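Local coordinates for hypothetical protein PAE2307 (PDB 1WVQ), which probably acts as an adenosine-specific kinase and carries a stably phosphorylated histidine, at residues 34-42 and 102-110. Sequence-based numbering, arbitrary orientation.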
# COMPACT_ATOMS: atom_id res chain seq x y z
N ASP A 34 -14.88 1.50 -10.02
CA ASP A 34 -13.90 1.38 -8.95
C ASP A 34 -13.76 2.67 -8.14
O ASP A 34 -13.59 2.63 -6.92
CB ASP A 34 -12.54 0.94 -9.50
CG ASP A 34 -12.55 -0.51 -9.98
OD1 ASP A 34 -13.50 -1.26 -9.65
OD2 ASP A 34 -11.59 -0.91 -10.68
N LEU A 35 -13.85 3.82 -8.81
CA LEU A 35 -13.76 5.09 -8.11
C LEU A 35 -15.03 5.30 -7.27
O LEU A 35 -14.96 5.81 -6.15
CB LEU A 35 -13.56 6.24 -9.10
CG LEU A 35 -12.16 6.35 -9.71
CD1 LEU A 35 -12.11 7.50 -10.69
CD2 LEU A 35 -11.12 6.55 -8.61
N TYR A 36 -16.18 4.90 -7.80
CA TYR A 36 -17.42 5.03 -7.06
C TYR A 36 -17.28 4.26 -5.74
O TYR A 36 -17.62 4.75 -4.67
CB TYR A 36 -18.60 4.47 -7.88
CG TYR A 36 -19.86 4.23 -7.07
CD1 TYR A 36 -20.04 3.04 -6.36
CD2 TYR A 36 -20.84 5.21 -6.96
CE1 TYR A 36 -21.17 2.84 -5.57
CE2 TYR A 36 -21.97 5.02 -6.18
CZ TYR A 36 -22.13 3.84 -5.48
OH TYR A 36 -23.23 3.67 -4.68
N GLU A 37 -16.77 3.04 -5.84
CA GLU A 37 -16.60 2.19 -4.68
C GLU A 37 -15.59 2.74 -3.68
O GLU A 37 -15.82 2.69 -2.47
CB GLU A 37 -16.20 0.78 -5.12
CG GLU A 37 -17.35 0.04 -5.80
CD GLU A 37 -17.02 -1.40 -6.13
OE1 GLU A 37 -16.34 -2.05 -5.32
OE2 GLU A 37 -17.45 -1.88 -7.19
N ALA A 38 -14.49 3.27 -4.18
CA ALA A 38 -13.46 3.83 -3.32
C ALA A 38 -14.05 4.96 -2.47
O ALA A 38 -13.73 5.10 -1.29
CB ALA A 38 -12.30 4.36 -4.16
N LEU A 39 -14.92 5.76 -3.08
CA LEU A 39 -15.54 6.87 -2.38
C LEU A 39 -16.60 6.45 -1.36
O LEU A 39 -16.51 6.80 -0.19
CB LEU A 39 -16.14 7.86 -3.39
CG LEU A 39 -15.12 8.53 -4.32
CD1 LEU A 39 -15.84 9.23 -5.45
CD2 LEU A 39 -14.27 9.52 -3.54
N VAL A 40 -17.59 5.67 -1.80
CA VAL A 40 -18.66 5.25 -0.90
C VAL A 40 -18.23 4.39 0.28
O VAL A 40 -18.88 4.41 1.33
CB VAL A 40 -19.80 4.51 -1.65
CG1 VAL A 40 -20.32 5.36 -2.78
CG2 VAL A 40 -19.32 3.15 -2.16
N THR A 41 -17.13 3.65 0.14
CA THR A 41 -16.65 2.79 1.22
C THR A 41 -15.64 3.49 2.12
O THR A 41 -15.17 2.90 3.10
CB THR A 41 -16.02 1.49 0.67
OG1 THR A 41 -14.89 1.81 -0.15
CG2 THR A 41 -17.03 0.71 -0.15
N SER A 42 -15.31 4.74 1.81
CA SER A 42 -14.35 5.49 2.60
C SER A 42 -14.97 6.30 3.73
O SER A 42 -14.42 6.34 4.82
CB SER A 42 -13.54 6.45 1.72
OG SER A 42 -12.56 5.77 0.96
N ALA A 102 -7.20 5.48 -1.06
CA ALA A 102 -8.01 4.46 -1.70
C ALA A 102 -7.98 4.72 -3.20
O ALA A 102 -7.85 3.80 -4.01
CB ALA A 102 -9.44 4.52 -1.18
N ILE A 103 -8.06 5.99 -3.58
CA ILE A 103 -8.02 6.33 -5.00
C ILE A 103 -6.68 5.96 -5.63
O ILE A 103 -6.64 5.42 -6.73
CB ILE A 103 -8.30 7.83 -5.19
CG1 ILE A 103 -9.75 8.12 -4.80
CG2 ILE A 103 -8.05 8.24 -6.64
CD1 ILE A 103 -10.08 9.59 -4.74
N LYS A 104 -5.58 6.25 -4.93
CA LYS A 104 -4.25 5.93 -5.44
C LYS A 104 -4.08 4.44 -5.71
O LYS A 104 -3.38 4.05 -6.65
CB LYS A 104 -3.17 6.34 -4.43
CG LYS A 104 -3.08 7.83 -4.11
CD LYS A 104 -2.09 8.03 -2.97
CE LYS A 104 -2.10 9.47 -2.47
NZ LYS A 104 -1.27 9.63 -1.23
N ASN A 105 -4.73 3.63 -4.89
CA ASN A 105 -4.64 2.17 -4.97
C ASN A 105 -5.60 1.49 -5.94
O ASN A 105 -5.59 0.27 -6.05
CB ASN A 105 -4.83 1.57 -3.58
CG ASN A 105 -3.73 2.00 -2.61
OD1 ASN A 105 -3.89 1.89 -1.40
ND2 ASN A 105 -2.62 2.48 -3.15
N VAL A 106 -6.45 2.26 -6.61
CA VAL A 106 -7.34 1.67 -7.60
C VAL A 106 -6.40 1.31 -8.74
O VAL A 106 -5.69 2.17 -9.25
CB VAL A 106 -8.39 2.68 -8.08
CG1 VAL A 106 -9.09 2.16 -9.32
CG2 VAL A 106 -9.41 2.94 -6.97
N PRO A 107 -6.37 0.03 -9.15
CA PRO A 107 -5.48 -0.38 -10.23
C PRO A 107 -5.52 0.44 -11.53
O PRO A 107 -4.49 0.61 -12.18
CB PRO A 107 -5.85 -1.84 -10.45
CG PRO A 107 -6.19 -2.28 -9.05
CD PRO A 107 -7.06 -1.13 -8.57
N GLU A 108 -6.68 0.94 -11.91
CA GLU A 108 -6.79 1.74 -13.14
C GLU A 108 -6.16 3.12 -13.02
O GLU A 108 -5.71 3.68 -14.02
CB GLU A 108 -8.25 1.93 -13.55
CG GLU A 108 -8.96 0.71 -14.10
CD GLU A 108 -9.70 -0.05 -13.03
OE1 GLU A 108 -9.98 0.54 -11.96
OE2 GLU A 108 -10.03 -1.23 -13.26
N VAL A 109 -6.13 3.67 -11.81
CA VAL A 109 -5.59 5.01 -11.58
C VAL A 109 -4.07 5.07 -11.68
O VAL A 109 -3.38 4.30 -11.03
CB VAL A 109 -6.03 5.55 -10.18
CG1 VAL A 109 -5.34 6.88 -9.89
CG2 VAL A 109 -7.54 5.72 -10.15
N VAL A 110 -3.57 5.99 -12.50
CA VAL A 110 -2.13 6.15 -12.66
C VAL A 110 -1.61 7.54 -12.27
O VAL A 110 -0.43 7.69 -11.97
CB VAL A 110 -1.68 5.83 -14.11
CG1 VAL A 110 -1.72 4.32 -14.34
CG2 VAL A 110 -2.59 6.54 -15.11
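D34 of helix 31-40 meets V106 and E108 in the type I turn V106-V109 that follows helix 96-104. Its CB lies 3.7 Å from V106 CG1, a methyl set anti to the backbone N (chi1 167°). One bond further out, CG comes within 3.4 Å of E108 OE1, and at the tip D34 OD2 approaches the same E108 OE1 to 2.5 Å. The side chains meet at about a right angle, their carboxylate planes 33° apart; the bend in E108 (chi2 93°) turns its acid group back to the helix. K30 forms salt bridges to D34 OD2 and to E108 OE2, while D34 OD1 is held by K166 of a neighbouring subunit.

On the side facing the sheet, L35, I103 and V109 make an apolar layer. L35 CD2 touches both I103 CG2 and V109 CG2 at 4.0 Å, and these branched chains suit the layer between the helices and strand 87-92, where L35 and V109 both reach F87. Small residues let the backbones come close: A38 CB stands 4.1 Å from A102 CB. Beside this pair, S42 OG hydrogen-bonds to A38 O (2.6 Å), which satisfies the hydroxyl where it lies against A102 CB.

With carboxylate oxygens this close, one of the two acids probably carries a proton, and the lysines around them would offset whatever negative charge remains.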